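Calcium uptake protein 2, mitochondrial (Homo sapiens, PDB 6LB7) binds calcium through an EF-hand and probably helps regulate calcium uptake into mitochondria. Local coordinates at residues B[187-192]-B[237-242]; B[210-215]-B[312-317]; B[29-34]-B[76-81]; B[221-226]-B[298-303]; B[92-97]-B[182-187]. One frame throughout, in Å; residues are numbered along the deposited sequence.

Helix 173-196 joins two of the contacts: interaction 5 and interaction 1 both lie on it, share Ile187 and have centres 13 Å apart. Interaction 3 reaches the same helix through Leu34, whose CD2 lies 3.7 Å from Ile187 CD1. Interaction 1 also touches interaction 2, where Trp210 NE1 probably hydrogen-bonds to Glu191 OE1 at 2.9 Å. Interaction 4 is nested in sequence inside the loop closed by interaction 2 and packs on it, Val314 CG2 meeting Phe298 CE2 at 3.6 Å. Interactions 3 and 4, with centres 39 Å apart, lie on opposite sides of the chain's centre. None of the five includes the calcium ligands Asp109, Asp111, Asn113, Met115 and Glu120.

Interaction 1. Residues B[187-192]-B[237-242]; sequences IQEMEF and ISLDEF
Phe192, Leu239 and Phe242 all hold CG anti to the backbone N (chi1 -179° for Phe192), and these torsions bring the two rings and the leucine methyls together where helix 173-196 meets the start of helix 239-249. Leu239 CD1 lies over one face of the Phe192 ring, 3.4 Å from Phe192 CG, a CH-pi contact. At the edge of that ring, near its plane, sits the carbonyl Ile237 O. Phe242 slides past Phe192 in the opposite direction; Phe242 CB is 3.7 Å from Phe192 CD2, and the ring planes meet obliquely at 54°. The Phe242 edge in turn points at Gln188 O, which is 3.5 Å from Phe242 CE1 and already accepts from Phe192 N. A capping box starts the second helix: Glu241 N donates to Ser238 OG at 3.0 Å, and Ser238 N to Glu241 OE1. Glu189 passes Leu239 and turns its carboxylate to Lys243 and Arg74. Cohesion between the segments rests on apolar and CH-pi contacts, the capping bonds staying within 237-242.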
# COMPACT_ATOMS: atom_id res chain seq x y z
N ILE B 187 -4.39 21.24 -12.39
CA ILE B 187 -3.01 21.47 -11.94
C ILE B 187 -2.03 21.17 -13.06
O ILE B 187 -1.03 21.88 -13.24
CB ILE B 187 -2.66 20.61 -10.70
CG1 ILE B 187 -3.60 20.89 -9.52
CG2 ILE B 187 -1.15 20.84 -10.29
CD1 ILE B 187 -3.87 22.33 -9.28
N GLN B 188 -2.25 20.07 -13.79
CA GLN B 188 -1.27 19.81 -14.84
C GLN B 188 -1.35 20.87 -15.94
O GLN B 188 -0.33 21.37 -16.41
CB GLN B 188 -1.47 18.40 -15.44
CG GLN B 188 -1.36 17.21 -14.46
CD GLN B 188 -2.21 16.02 -14.87
OE1 GLN B 188 -2.88 16.04 -15.83
NE2 GLN B 188 -2.18 14.97 -14.14
N GLU B 189 -2.53 21.36 -16.32
CA GLU B 189 -2.56 22.38 -17.36
C GLU B 189 -1.94 23.68 -16.88
O GLU B 189 -1.26 24.38 -17.63
CB GLU B 189 -4.01 22.61 -17.83
CG GLU B 189 -4.57 21.44 -18.64
CD GLU B 189 -6.01 21.62 -19.06
OE1 GLU B 189 -6.64 22.62 -18.67
OE2 GLU B 189 -6.51 20.73 -19.78
N MET B 190 -2.17 24.02 -15.62
CA MET B 190 -1.61 25.27 -15.12
C MET B 190 -0.09 25.19 -15.00
O MET B 190 0.62 26.12 -15.39
CB MET B 190 -2.25 25.60 -13.78
CG MET B 190 -1.89 26.94 -13.26
SD MET B 190 -3.00 27.33 -11.90
CE MET B 190 -2.83 29.10 -11.90
N GLU B 191 0.42 24.08 -14.47
CA GLU B 191 1.87 23.91 -14.40
C GLU B 191 2.49 23.84 -15.79
O GLU B 191 3.57 24.37 -16.02
CB GLU B 191 2.22 22.66 -13.58
CG GLU B 191 1.90 22.85 -12.10
CD GLU B 191 2.48 21.77 -11.22
OE1 GLU B 191 2.57 20.59 -11.67
OE2 GLU B 191 2.88 22.10 -10.08
N PHE B 192 1.81 23.19 -16.74
CA PHE B 192 2.35 23.15 -18.09
C PHE B 192 2.62 24.55 -18.62
O PHE B 192 3.72 24.83 -19.11
CB PHE B 192 1.38 22.43 -19.03
CG PHE B 192 1.90 22.33 -20.44
CD1 PHE B 192 1.57 23.29 -21.39
CD2 PHE B 192 2.74 21.28 -20.81
CE1 PHE B 192 2.06 23.19 -22.69
CE2 PHE B 192 3.22 21.17 -22.09
CZ PHE B 192 2.88 22.13 -23.04
N ILE B 237 7.77 19.01 -25.98
CA ILE B 237 6.80 18.14 -25.30
C ILE B 237 5.42 18.79 -25.36
O ILE B 237 5.26 19.97 -25.04
CB ILE B 237 7.23 17.89 -23.85
CG1 ILE B 237 8.50 17.04 -23.82
CG2 ILE B 237 6.09 17.29 -23.04
CD1 ILE B 237 9.52 17.50 -22.80
N SER B 238 4.42 18.01 -25.76
CA SER B 238 3.05 18.50 -25.81
C SER B 238 2.38 18.43 -24.44
O SER B 238 2.83 17.72 -23.52
CB SER B 238 2.22 17.70 -26.81
OG SER B 238 1.94 16.39 -26.31
N LEU B 239 1.26 19.13 -24.32
CA LEU B 239 0.47 19.04 -23.09
C LEU B 239 0.06 17.59 -22.82
O LEU B 239 0.14 17.11 -21.68
CB LEU B 239 -0.76 19.94 -23.20
CG LEU B 239 -1.71 19.98 -22.02
CD1 LEU B 239 -0.97 20.45 -20.76
CD2 LEU B 239 -2.87 20.92 -22.33
N ASP B 240 -0.40 16.87 -23.85
CA ASP B 240 -0.83 15.49 -23.64
C ASP B 240 0.33 14.62 -23.17
O ASP B 240 0.15 13.76 -22.30
CB ASP B 240 -1.44 14.91 -24.93
CG ASP B 240 -2.87 15.36 -25.15
OD1 ASP B 240 -3.51 15.78 -24.16
OD2 ASP B 240 -3.36 15.31 -26.30
N GLU B 241 1.52 14.80 -23.75
CA GLU B 241 2.67 14.04 -23.29
C GLU B 241 3.02 14.42 -21.85
O GLU B 241 3.41 13.56 -21.05
CB GLU B 241 3.87 14.27 -24.23
CG GLU B 241 3.63 13.71 -25.63
CD GLU B 241 4.68 14.14 -26.67
OE1 GLU B 241 5.37 15.17 -26.46
OE2 GLU B 241 4.80 13.45 -27.70
N PHE B 242 2.89 15.70 -21.51
CA PHE B 242 3.14 16.11 -20.13
C PHE B 242 2.13 15.48 -19.19
O PHE B 242 2.50 14.97 -18.13
CB PHE B 242 3.11 17.64 -20.04
CG PHE B 242 3.32 18.16 -18.65
CD1 PHE B 242 2.27 18.77 -17.98
CD2 PHE B 242 4.56 18.07 -18.03
CE1 PHE B 242 2.45 19.28 -16.71
CE2 PHE B 242 4.75 18.57 -16.75
CZ PHE B 242 3.71 19.18 -16.08

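Interaction 2. Residues B[210-215]-B[312-317]; sequences WLLFFT and LGVLKN
The tight part of this contact gathers round Val314. With CG1 anti to the backbone N (chi1 170°), Val314 pushes Val314 CG1 to 3.3 Å from Leu211 O, and the same methyl, Val314 CG1, lies 3.5 Å from Thr215 OG1. Leu211 crosses Val314 at about a right angle, while Leu212 CD2 comes obliquely to 3.9 Å from Val314 CG1. Leu211 CD1 and Leu315 CD2, on side chains that cross obliquely, are also 3.9 Å apart. One polar bond is set beside these methyls: Thr215 OG1 donates to Asn317 OD1 over 2.9 Å, in the carbonyl plane and on a lone pair, at a C=O...donor angle of 119°. The type I turn from Leu212 to Thr215 carries the hydroxyl there. The looser side is at Phe214, partly exposed, where contact is limited to the backbone and CB: Phe214 O lies 3.5 Å from Asn317 CB and Phe214 CB 3.6 Å from Asn317 O, and the ring leads away toward Glu40 and Arg321. Leu211 and Leu315 pack on Phe245 of helix 239-249, and Leu212 and Val314 on Tyr223 of helix 220-230, so the end of helix 204-211 and helix 308-320 pack together against both helices.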
# COMPACT_ATOMS: atom_id res chain seq x y z
N TRP B 210 10.43 22.02 -14.54
CA TRP B 210 9.29 21.53 -13.77
C TRP B 210 9.71 20.35 -12.88
O TRP B 210 9.40 20.31 -11.68
CB TRP B 210 8.15 21.12 -14.71
CG TRP B 210 7.05 20.39 -14.00
CD1 TRP B 210 5.99 20.96 -13.32
CD2 TRP B 210 6.87 18.97 -13.91
NE1 TRP B 210 5.18 19.97 -12.81
CE2 TRP B 210 5.70 18.75 -13.16
CE3 TRP B 210 7.60 17.87 -14.37
CZ2 TRP B 210 5.24 17.46 -12.86
CZ3 TRP B 210 7.14 16.58 -14.07
CH2 TRP B 210 5.97 16.39 -13.32
N LEU B 211 10.42 19.38 -13.46
CA LEU B 211 10.69 18.13 -12.74
C LEU B 211 11.56 18.38 -11.52
O LEU B 211 11.38 17.73 -10.48
CB LEU B 211 11.35 17.13 -13.69
CG LEU B 211 11.71 15.72 -13.19
CD1 LEU B 211 10.48 14.97 -12.86
CD2 LEU B 211 12.50 14.97 -14.26
N LEU B 212 12.50 19.31 -11.61
CA LEU B 212 13.48 19.61 -10.58
C LEU B 212 13.06 20.76 -9.69
O LEU B 212 13.84 21.19 -8.84
CB LEU B 212 14.84 19.92 -11.23
CG LEU B 212 15.51 18.76 -11.97
CD1 LEU B 212 16.69 19.25 -12.80
CD2 LEU B 212 15.95 17.73 -10.95
N PHE B 213 11.85 21.28 -9.86
CA PHE B 213 11.46 22.51 -9.18
C PHE B 213 11.48 22.37 -7.66
O PHE B 213 11.78 23.35 -6.96
CB PHE B 213 10.08 22.93 -9.66
CG PHE B 213 9.70 24.33 -9.26
CD1 PHE B 213 10.35 25.41 -9.80
CD2 PHE B 213 8.69 24.54 -8.35
CE1 PHE B 213 10.00 26.70 -9.43
CE2 PHE B 213 8.33 25.84 -7.98
CZ PHE B 213 8.98 26.90 -8.52
N PHE B 214 11.15 21.20 -7.13
CA PHE B 214 11.15 20.98 -5.68
C PHE B 214 12.38 20.21 -5.20
O PHE B 214 12.36 19.66 -4.09
CB PHE B 214 9.86 20.26 -5.27
CG PHE B 214 8.63 21.10 -5.44
CD1 PHE B 214 8.39 22.19 -4.60
CD2 PHE B 214 7.73 20.83 -6.45
CE1 PHE B 214 7.26 22.98 -4.77
CE2 PHE B 214 6.60 21.61 -6.63
CZ PHE B 214 6.36 22.69 -5.79
N THR B 215 13.44 20.18 -5.99
CA THR B 215 14.63 19.40 -5.71
C THR B 215 15.76 20.33 -5.29
O THR B 215 16.26 21.10 -6.10
CB THR B 215 15.05 18.58 -6.93
OG1 THR B 215 14.06 17.59 -7.19
CG2 THR B 215 16.40 17.92 -6.68
N LEU B 312 13.83 8.43 -8.68
CA LEU B 312 12.75 8.23 -7.73
C LEU B 312 12.76 9.28 -6.62
O LEU B 312 11.70 9.74 -6.17
CB LEU B 312 12.85 6.82 -7.15
CG LEU B 312 11.63 6.33 -6.41
CD1 LEU B 312 10.45 6.21 -7.37
CD2 LEU B 312 11.94 5.01 -5.73
N GLY B 313 13.94 9.69 -6.17
CA GLY B 313 14.01 10.75 -5.18
C GLY B 313 13.43 12.06 -5.69
O GLY B 313 12.66 12.72 -4.98
N VAL B 314 13.80 12.46 -6.91
CA VAL B 314 13.26 13.70 -7.48
C VAL B 314 11.75 13.59 -7.69
O VAL B 314 11.00 14.55 -7.45
CB VAL B 314 14.00 14.04 -8.79
CG1 VAL B 314 13.30 15.18 -9.55
CG2 VAL B 314 15.47 14.41 -8.51
N LEU B 315 11.28 12.43 -8.14
CA LEU B 315 9.85 12.20 -8.29
C LEU B 315 9.13 12.36 -6.97
O LEU B 315 8.04 12.95 -6.90
CB LEU B 315 9.59 10.80 -8.86
CG LEU B 315 9.93 10.59 -10.33
CD1 LEU B 315 9.46 9.23 -10.78
CD2 LEU B 315 9.30 11.68 -11.17
N LYS B 316 9.73 11.84 -5.89
CA LYS B 316 9.15 12.03 -4.57
C LYS B 316 9.22 13.48 -4.13
O LYS B 316 8.29 13.95 -3.47
CB LYS B 316 9.83 11.09 -3.56
CG LYS B 316 9.37 9.63 -3.70
CD LYS B 316 10.01 8.72 -2.65
CE LYS B 316 11.18 7.93 -3.22
NZ LYS B 316 12.40 7.91 -2.34
N ASN B 317 10.27 14.22 -4.50
CA ASN B 317 10.23 15.67 -4.29
C ASN B 317 8.99 16.27 -4.97
O ASN B 317 8.29 17.09 -4.38
CB ASN B 317 11.49 16.37 -4.83
CG ASN B 317 12.80 15.90 -4.17
OD1 ASN B 317 13.85 15.91 -4.81
ND2 ASN B 317 12.74 15.53 -2.89

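Interaction 3. Residues B[29-34]-B[76-81]; sequences TPRDFL and LGDKGL
A capping box opens helix 30-38, and the type II' turn that follows helix 72-76 docks on it. Thr29 OG1 occupies the crowded position between backbone N and carbonyl carbon (chi1 63°), where it accepts from Asp32 N at 3.1 Å; Thr29 N returns a bond to Asp32 OD2. Thr29 OG1 also donates over 3.0 Å to Asp78 OD1, which receives it on its anti lone pair. An alanine here would probably weaken both the helix start and its tie to the turn, since OG1 serves each. Gly77 O accepts from Arg31 N at 2.9 Å, with the donor 51° out of the carbonyl plane. Pro30 CD lies 3.6 Å from Gly80 CA, and a CB on Gly80 would clash with it. Arg31 runs extended beside Asp78 without a salt bridge, its NH1 donating to a water that bonds Asp32 OD1 and Asp78 OD1 and would probably ease the proximity of these carboxylates. Such reciprocal bonds between N-cap and third residue beyond define a capping box, extended here to the turn by Asp78.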
# COMPACT_ATOMS: atom_id res chain seq x y z
N THR B 29 -8.43 31.48 -0.94
CA THR B 29 -9.22 31.50 -2.17
C THR B 29 -8.72 30.41 -3.10
O THR B 29 -7.64 29.86 -2.90
CB THR B 29 -9.09 32.85 -2.88
OG1 THR B 29 -7.71 33.04 -3.26
CG2 THR B 29 -9.58 34.01 -1.98
N PRO B 30 -9.50 30.07 -4.13
CA PRO B 30 -8.98 29.11 -5.14
C PRO B 30 -7.66 29.55 -5.75
O PRO B 30 -6.78 28.72 -6.01
CB PRO B 30 -10.11 29.06 -6.17
CG PRO B 30 -11.36 29.33 -5.34
CD PRO B 30 -10.93 30.36 -4.31
N ARG B 31 -7.48 30.86 -5.96
CA ARG B 31 -6.20 31.39 -6.41
C ARG B 31 -5.08 31.04 -5.43
O ARG B 31 -4.02 30.54 -5.83
CB ARG B 31 -6.30 32.90 -6.61
CG ARG B 31 -5.02 33.59 -7.13
CD ARG B 31 -5.30 35.06 -7.44
NE ARG B 31 -4.20 35.74 -8.10
CZ ARG B 31 -3.13 36.21 -7.47
NH1 ARG B 31 -3.03 36.05 -6.15
NH2 ARG B 31 -2.15 36.82 -8.13
N ASP B 32 -5.30 31.32 -4.13
CA ASP B 32 -4.34 30.94 -3.10
C ASP B 32 -3.98 29.47 -3.19
O ASP B 32 -2.81 29.09 -3.07
CB ASP B 32 -4.91 31.19 -1.70
CG ASP B 32 -5.10 32.65 -1.36
OD1 ASP B 32 -4.48 33.52 -2.01
OD2 ASP B 32 -5.86 32.91 -0.40
N PHE B 33 -5.00 28.61 -3.29
CA PHE B 33 -4.77 27.18 -3.31
C PHE B 33 -3.89 26.78 -4.48
O PHE B 33 -2.91 26.05 -4.32
CB PHE B 33 -6.11 26.43 -3.38
CG PHE B 33 -5.95 24.97 -3.64
CD1 PHE B 33 -5.43 24.14 -2.67
CD2 PHE B 33 -6.29 24.44 -4.87
CE1 PHE B 33 -5.27 22.79 -2.91
CE2 PHE B 33 -6.11 23.10 -5.12
CZ PHE B 33 -5.61 22.28 -4.15
N LEU B 34 -4.23 27.26 -5.68
CA LEU B 34 -3.44 26.93 -6.87
C LEU B 34 -1.98 27.33 -6.68
O LEU B 34 -1.08 26.56 -7.01
CB LEU B 34 -4.03 27.62 -8.10
CG LEU B 34 -5.40 27.12 -8.52
CD1 LEU B 34 -6.03 28.09 -9.51
CD2 LEU B 34 -5.31 25.70 -9.11
N LEU B 76 -12.69 30.69 -10.80
CA LEU B 76 -13.05 31.37 -9.56
C LEU B 76 -12.02 32.41 -9.14
O LEU B 76 -12.37 33.48 -8.66
CB LEU B 76 -13.23 30.35 -8.44
CG LEU B 76 -14.48 29.48 -8.54
CD1 LEU B 76 -14.40 28.35 -7.52
CD2 LEU B 76 -15.70 30.36 -8.33
N GLY B 77 -10.74 32.09 -9.27
CA GLY B 77 -9.73 33.06 -8.86
C GLY B 77 -9.85 33.37 -7.38
O GLY B 77 -9.83 32.46 -6.54
N ASP B 78 -9.98 34.67 -7.05
CA ASP B 78 -10.09 35.10 -5.66
C ASP B 78 -11.51 34.99 -5.12
O ASP B 78 -11.76 35.27 -3.94
CB ASP B 78 -9.62 36.55 -5.50
CG ASP B 78 -8.11 36.65 -5.27
OD1 ASP B 78 -7.50 35.74 -4.64
OD2 ASP B 78 -7.54 37.67 -5.69
N LYS B 79 -12.43 34.51 -5.95
CA LYS B 79 -13.83 34.48 -5.57
C LYS B 79 -14.22 33.08 -5.07
O LYS B 79 -14.95 32.30 -5.69
CB LYS B 79 -14.65 34.98 -6.75
CG LYS B 79 -15.77 34.21 -7.14
CD LYS B 79 -16.97 34.58 -6.48
CE LYS B 79 -17.95 33.90 -6.88
NZ LYS B 79 -19.03 34.41 -6.41
N GLY B 80 -13.75 32.83 -3.86
CA GLY B 80 -14.10 31.59 -3.20
C GLY B 80 -13.40 31.46 -1.87
O GLY B 80 -12.61 32.32 -1.45
N LEU B 81 -13.66 30.34 -1.22
CA LEU B 81 -13.11 30.16 0.10
C LEU B 81 -12.93 28.66 0.32
O LEU B 81 -13.85 27.88 0.04
CB LEU B 81 -14.05 30.82 1.13
CG LEU B 81 -13.62 31.05 2.54
CD1 LEU B 81 -14.67 31.67 3.28
CD2 LEU B 81 -13.39 29.77 3.12
O HOH W 1 -5.06 35.41 -4.08

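Interaction 4. Residues B[221-226]-B[298-303]; sequences DIYWKN and FDLDGD
The Tyr223 ring receives Phe298 CE2 over one face, 3.9 Å above its plane and offset toward the rim, while Leu300 CD1 sits at its edge, 4.2 Å from Tyr223 CE1. The two aromatic planes are 51° apart and the centroids 5.2 Å apart, an oblique pair. Both residues place CG anti to the carbonyl carbon (chi1 -52° for Tyr223, -62° for Phe298). Leu300 also reaches the helix with its other methyl: Leu300 CD2 meets Ile222 CG2 at 3.7 Å and lies 3.8 Å from Asn226 ND2. That amide group is engaged through Ile297 O and Lys230. An alanine in place of Tyr223 would remove the surface that Phe298 CE2 and Leu300 CD1 lean on, and would probably loosen the loop against helix 220-230. Beyond the contact, Asp299 OD1 accepts from Gly302 N at 3.1 Å and weakly from Asp301 N, an Asx motif that curls the loop. The loop joins helix 288-298 to helix 308-320, and its sequence DLDGDE is consistent with an EF-hand helix-loop-helix.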
# COMPACT_ATOMS: atom_id res chain seq x y z
N ASP B 221 23.49 19.74 -8.45
CA ASP B 221 24.34 20.37 -9.47
C ASP B 221 24.58 19.43 -10.65
O ASP B 221 24.72 19.89 -11.79
CB ASP B 221 25.68 20.79 -8.88
CG ASP B 221 26.62 19.61 -8.68
OD1 ASP B 221 26.47 18.93 -7.65
OD2 ASP B 221 27.46 19.34 -9.57
N ILE B 222 24.61 18.12 -10.39
CA ILE B 222 24.83 17.16 -11.46
C ILE B 222 23.62 17.09 -12.38
O ILE B 222 23.77 17.00 -13.61
CB ILE B 222 25.16 15.78 -10.86
CG1 ILE B 222 26.47 15.85 -10.06
CG2 ILE B 222 25.23 14.73 -11.96
CD1 ILE B 222 26.81 14.54 -9.34
N TYR B 223 22.41 17.09 -11.81
CA TYR B 223 21.19 17.11 -12.61
C TYR B 223 21.19 18.31 -13.54
O TYR B 223 20.93 18.18 -14.74
CB TYR B 223 19.95 17.16 -11.71
CG TYR B 223 19.93 16.10 -10.65
CD1 TYR B 223 20.54 14.86 -10.86
CD2 TYR B 223 19.31 16.33 -9.43
CE1 TYR B 223 20.53 13.88 -9.88
CE2 TYR B 223 19.28 15.36 -8.45
CZ TYR B 223 19.89 14.14 -8.67
OH TYR B 223 19.86 13.20 -7.67
N TRP B 224 21.46 19.50 -12.98
CA TRP B 224 21.36 20.73 -13.76
C TRP B 224 22.47 20.85 -14.78
O TRP B 224 22.27 21.45 -15.85
CB TRP B 224 21.35 21.94 -12.82
CG TRP B 224 19.98 22.17 -12.25
CD1 TRP B 224 19.57 21.93 -10.97
CD2 TRP B 224 18.83 22.64 -12.97
NE1 TRP B 224 18.23 22.25 -10.84
CE2 TRP B 224 17.76 22.69 -12.05
CE3 TRP B 224 18.61 23.04 -14.29
CZ2 TRP B 224 16.49 23.13 -12.42
CZ3 TRP B 224 17.35 23.47 -14.65
CH2 TRP B 224 16.31 23.51 -13.72
N LYS B 225 23.66 20.33 -14.49
CA LYS B 225 24.69 20.30 -15.52
C LYS B 225 24.22 19.47 -16.71
O LYS B 225 24.41 19.88 -17.86
CB LYS B 225 26.00 19.75 -14.94
CG LYS B 225 27.17 19.78 -15.90
CD LYS B 225 28.46 19.36 -15.23
CE LYS B 225 29.60 19.22 -16.26
NZ LYS B 225 29.74 20.42 -17.16
N ASN B 226 23.56 18.34 -16.46
CA ASN B 226 23.05 17.51 -17.55
C ASN B 226 21.95 18.23 -18.32
O ASN B 226 21.86 18.09 -19.54
CB ASN B 226 22.52 16.18 -17.01
CG ASN B 226 23.63 15.26 -16.57
OD1 ASN B 226 24.76 15.40 -17.01
ND2 ASN B 226 23.32 14.30 -15.72
N PHE B 298 19.32 11.73 -15.65
CA PHE B 298 19.61 10.80 -14.58
C PHE B 298 20.46 9.60 -15.02
O PHE B 298 20.61 8.65 -14.26
CB PHE B 298 18.31 10.31 -13.93
CG PHE B 298 17.49 11.42 -13.28
CD1 PHE B 298 16.42 11.99 -13.96
CD2 PHE B 298 17.79 11.86 -12.00
CE1 PHE B 298 15.66 13.00 -13.38
CE2 PHE B 298 17.04 12.88 -11.41
CZ PHE B 298 15.97 13.44 -12.09
N ASP B 299 21.03 9.62 -16.23
CA ASP B 299 22.11 8.67 -16.52
C ASP B 299 23.39 9.32 -16.02
O ASP B 299 24.00 10.15 -16.69
CB ASP B 299 22.19 8.32 -18.00
CG ASP B 299 23.45 7.49 -18.35
OD1 ASP B 299 24.14 7.00 -17.43
OD2 ASP B 299 23.73 7.30 -19.55
N LEU B 300 23.76 8.97 -14.79
CA LEU B 300 24.83 9.64 -14.06
C LEU B 300 26.19 8.97 -14.24
O LEU B 300 27.20 9.54 -13.81
CB LEU B 300 24.49 9.71 -12.57
CG LEU B 300 23.21 10.46 -12.19
CD1 LEU B 300 23.12 10.65 -10.69
CD2 LEU B 300 23.09 11.81 -12.90
N ASP B 301 26.24 7.78 -14.85
CA ASP B 301 27.49 7.04 -15.02
C ASP B 301 28.00 7.05 -16.45
O ASP B 301 29.16 6.69 -16.68
CB ASP B 301 27.33 5.58 -14.56
CG ASP B 301 27.05 5.48 -13.08
OD1 ASP B 301 27.45 6.40 -12.34
OD2 ASP B 301 26.43 4.48 -12.65
N GLY B 302 27.18 7.45 -17.42
CA GLY B 302 27.59 7.50 -18.80
C GLY B 302 27.45 6.20 -19.57
O GLY B 302 27.86 6.15 -20.73
N ASP B 303 26.89 5.16 -18.96
CA ASP B 303 26.73 3.88 -19.62
C ASP B 303 25.29 3.61 -20.03
O ASP B 303 24.92 2.44 -20.22
CB ASP B 303 27.25 2.75 -18.72
CG ASP B 303 27.77 1.58 -19.52
OD1 ASP B 303 28.16 1.79 -20.69
OD2 ASP B 303 27.74 0.44 -19.00

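Interaction 5. Residues B[92-97]-B[182-187]; sequences TILTKP and NLQTEI
From CB, the Gln184 side chain leaves with CG anti to the carbonyl carbon (chi1 -62°) and runs on extended, Gln184 CG lying 4.4 Å from Leu94 CD2. Its CD approaches Lys96 O, and the tip then divides. Gln184 NE2 gives one bond to Lys96 O at 2.8 Å, with an N-H...acceptor angle of 161° and the oxygen in the amide plane, and another to Ile93 O at 3.0 Å, on a lone pair; Ile93 O also accepts from Lys96 N. Gln184 OE1 accepts from a water oxygen 2.7 Å away. The same water makes a weak bond to Lys96 O. Beside this amide the contact is apolar: Leu94 CD2 lies 3.5 Å from Ile187 CG1 and 3.7 Å from Leu183 CG, crossing both at about a right angle, and Ile93 CG2 meets Leu183 CD2 at 3.8 Å. Lys96 sends NZ to a polar side chain of another protein's chain. Gripping two carbonyls with one planar amide group fixes its rotation and gives Lys96 O a donor and Ile93 O a second one.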
# COMPACT_ATOMS: atom_id res chain seq x y z
N THR B 92 -4.55 15.57 -0.78
CA THR B 92 -4.46 14.11 -0.88
C THR B 92 -4.93 13.63 -2.24
O THR B 92 -4.38 12.66 -2.79
CB THR B 92 -5.25 13.41 0.24
OG1 THR B 92 -6.65 13.64 0.09
CG2 THR B 92 -4.83 13.91 1.60
N ILE B 93 -5.92 14.31 -2.81
CA ILE B 93 -6.48 13.86 -4.08
C ILE B 93 -5.44 13.98 -5.19
O ILE B 93 -5.32 13.09 -6.03
CB ILE B 93 -7.77 14.65 -4.41
CG1 ILE B 93 -8.86 14.36 -3.38
CG2 ILE B 93 -8.23 14.37 -5.85
CD1 ILE B 93 -9.17 12.85 -3.14
N LEU B 94 -4.65 15.07 -5.18
CA LEU B 94 -3.65 15.30 -6.21
C LEU B 94 -2.63 14.17 -6.32
O LEU B 94 -2.03 13.99 -7.38
CB LEU B 94 -2.91 16.62 -5.95
CG LEU B 94 -3.71 17.90 -6.19
CD1 LEU B 94 -2.84 19.11 -5.85
CD2 LEU B 94 -4.14 17.97 -7.64
N THR B 95 -2.40 13.42 -5.24
CA THR B 95 -1.45 12.31 -5.25
C THR B 95 -2.05 10.99 -5.69
O THR B 95 -1.30 10.04 -5.93
CB THR B 95 -0.83 12.11 -3.85
OG1 THR B 95 -1.86 11.71 -2.94
CG2 THR B 95 -0.19 13.39 -3.35
N LYS B 96 -3.35 10.90 -5.82
CA LYS B 96 -3.93 9.57 -6.01
C LYS B 96 -3.89 9.15 -7.47
O LYS B 96 -4.20 9.94 -8.36
CB LYS B 96 -5.39 9.55 -5.55
CG LYS B 96 -5.62 9.97 -4.11
CD LYS B 96 -5.15 8.90 -3.17
CE LYS B 96 -5.68 9.14 -1.75
NZ LYS B 96 -5.05 8.15 -0.83
N PRO B 97 -3.58 7.89 -7.74
CA PRO B 97 -3.96 7.30 -9.03
C PRO B 97 -5.47 7.32 -9.18
O PRO B 97 -6.22 7.50 -8.22
CB PRO B 97 -3.42 5.86 -8.93
CG PRO B 97 -3.47 5.55 -7.44
CD PRO B 97 -3.12 6.88 -6.77
N ASN B 182 -10.77 16.37 -12.84
CA ASN B 182 -10.60 17.73 -13.34
C ASN B 182 -9.64 18.54 -12.47
O ASN B 182 -8.96 19.44 -12.97
CB ASN B 182 -11.95 18.42 -13.44
CG ASN B 182 -12.74 18.01 -14.71
OD1 ASN B 182 -12.15 17.60 -15.71
ND2 ASN B 182 -14.07 18.11 -14.66
N LEU B 183 -9.61 18.26 -11.16
CA LEU B 183 -8.62 18.90 -10.29
C LEU B 183 -7.20 18.53 -10.73
O LEU B 183 -6.35 19.42 -10.93
CB LEU B 183 -8.86 18.49 -8.84
CG LEU B 183 -7.76 18.85 -7.84
CD1 LEU B 183 -7.71 20.37 -7.67
CD2 LEU B 183 -7.99 18.14 -6.51
N GLN B 184 -6.93 17.23 -10.90
CA GLN B 184 -5.61 16.82 -11.38
C GLN B 184 -5.31 17.42 -12.76
O GLN B 184 -4.22 17.96 -12.99
CB GLN B 184 -5.51 15.29 -11.43
CG GLN B 184 -5.66 14.60 -10.07
CD GLN B 184 -5.28 13.13 -10.14
OE1 GLN B 184 -5.25 12.54 -11.22
NE2 GLN B 184 -4.98 12.54 -8.98
N THR B 185 -6.28 17.36 -13.68
CA THR B 185 -6.07 17.98 -14.99
C THR B 185 -5.77 19.47 -14.88
O THR B 185 -4.87 19.99 -15.56
CB THR B 185 -7.31 17.76 -15.87
OG1 THR B 185 -7.54 16.36 -16.02
CG2 THR B 185 -7.09 18.37 -17.25
N GLU B 186 -6.51 20.18 -14.03
CA GLU B 186 -6.30 21.62 -13.91
C GLU B 186 -4.89 21.95 -13.41
O GLU B 186 -4.24 22.85 -13.96
CB GLU B 186 -7.36 22.24 -13.00
CG GLU B 186 -7.14 23.72 -12.78
CD GLU B 186 -8.44 24.49 -12.50
OE1 GLU B 186 -9.33 24.00 -11.78
OE2 GLU B 186 -8.57 25.60 -13.03
N ILE B 187 -4.39 21.24 -12.39
CA ILE B 187 -3.01 21.47 -11.94
C ILE B 187 -2.03 21.17 -13.06
O ILE B 187 -1.03 21.88 -13.24
CB ILE B 187 -2.66 20.61 -10.70
CG1 ILE B 187 -3.60 20.89 -9.52
CG2 ILE B 187 -1.15 20.84 -10.29
CD1 ILE B 187 -3.87 22.33 -9.28
O HOH W 2 -3.45 10.54 -11.71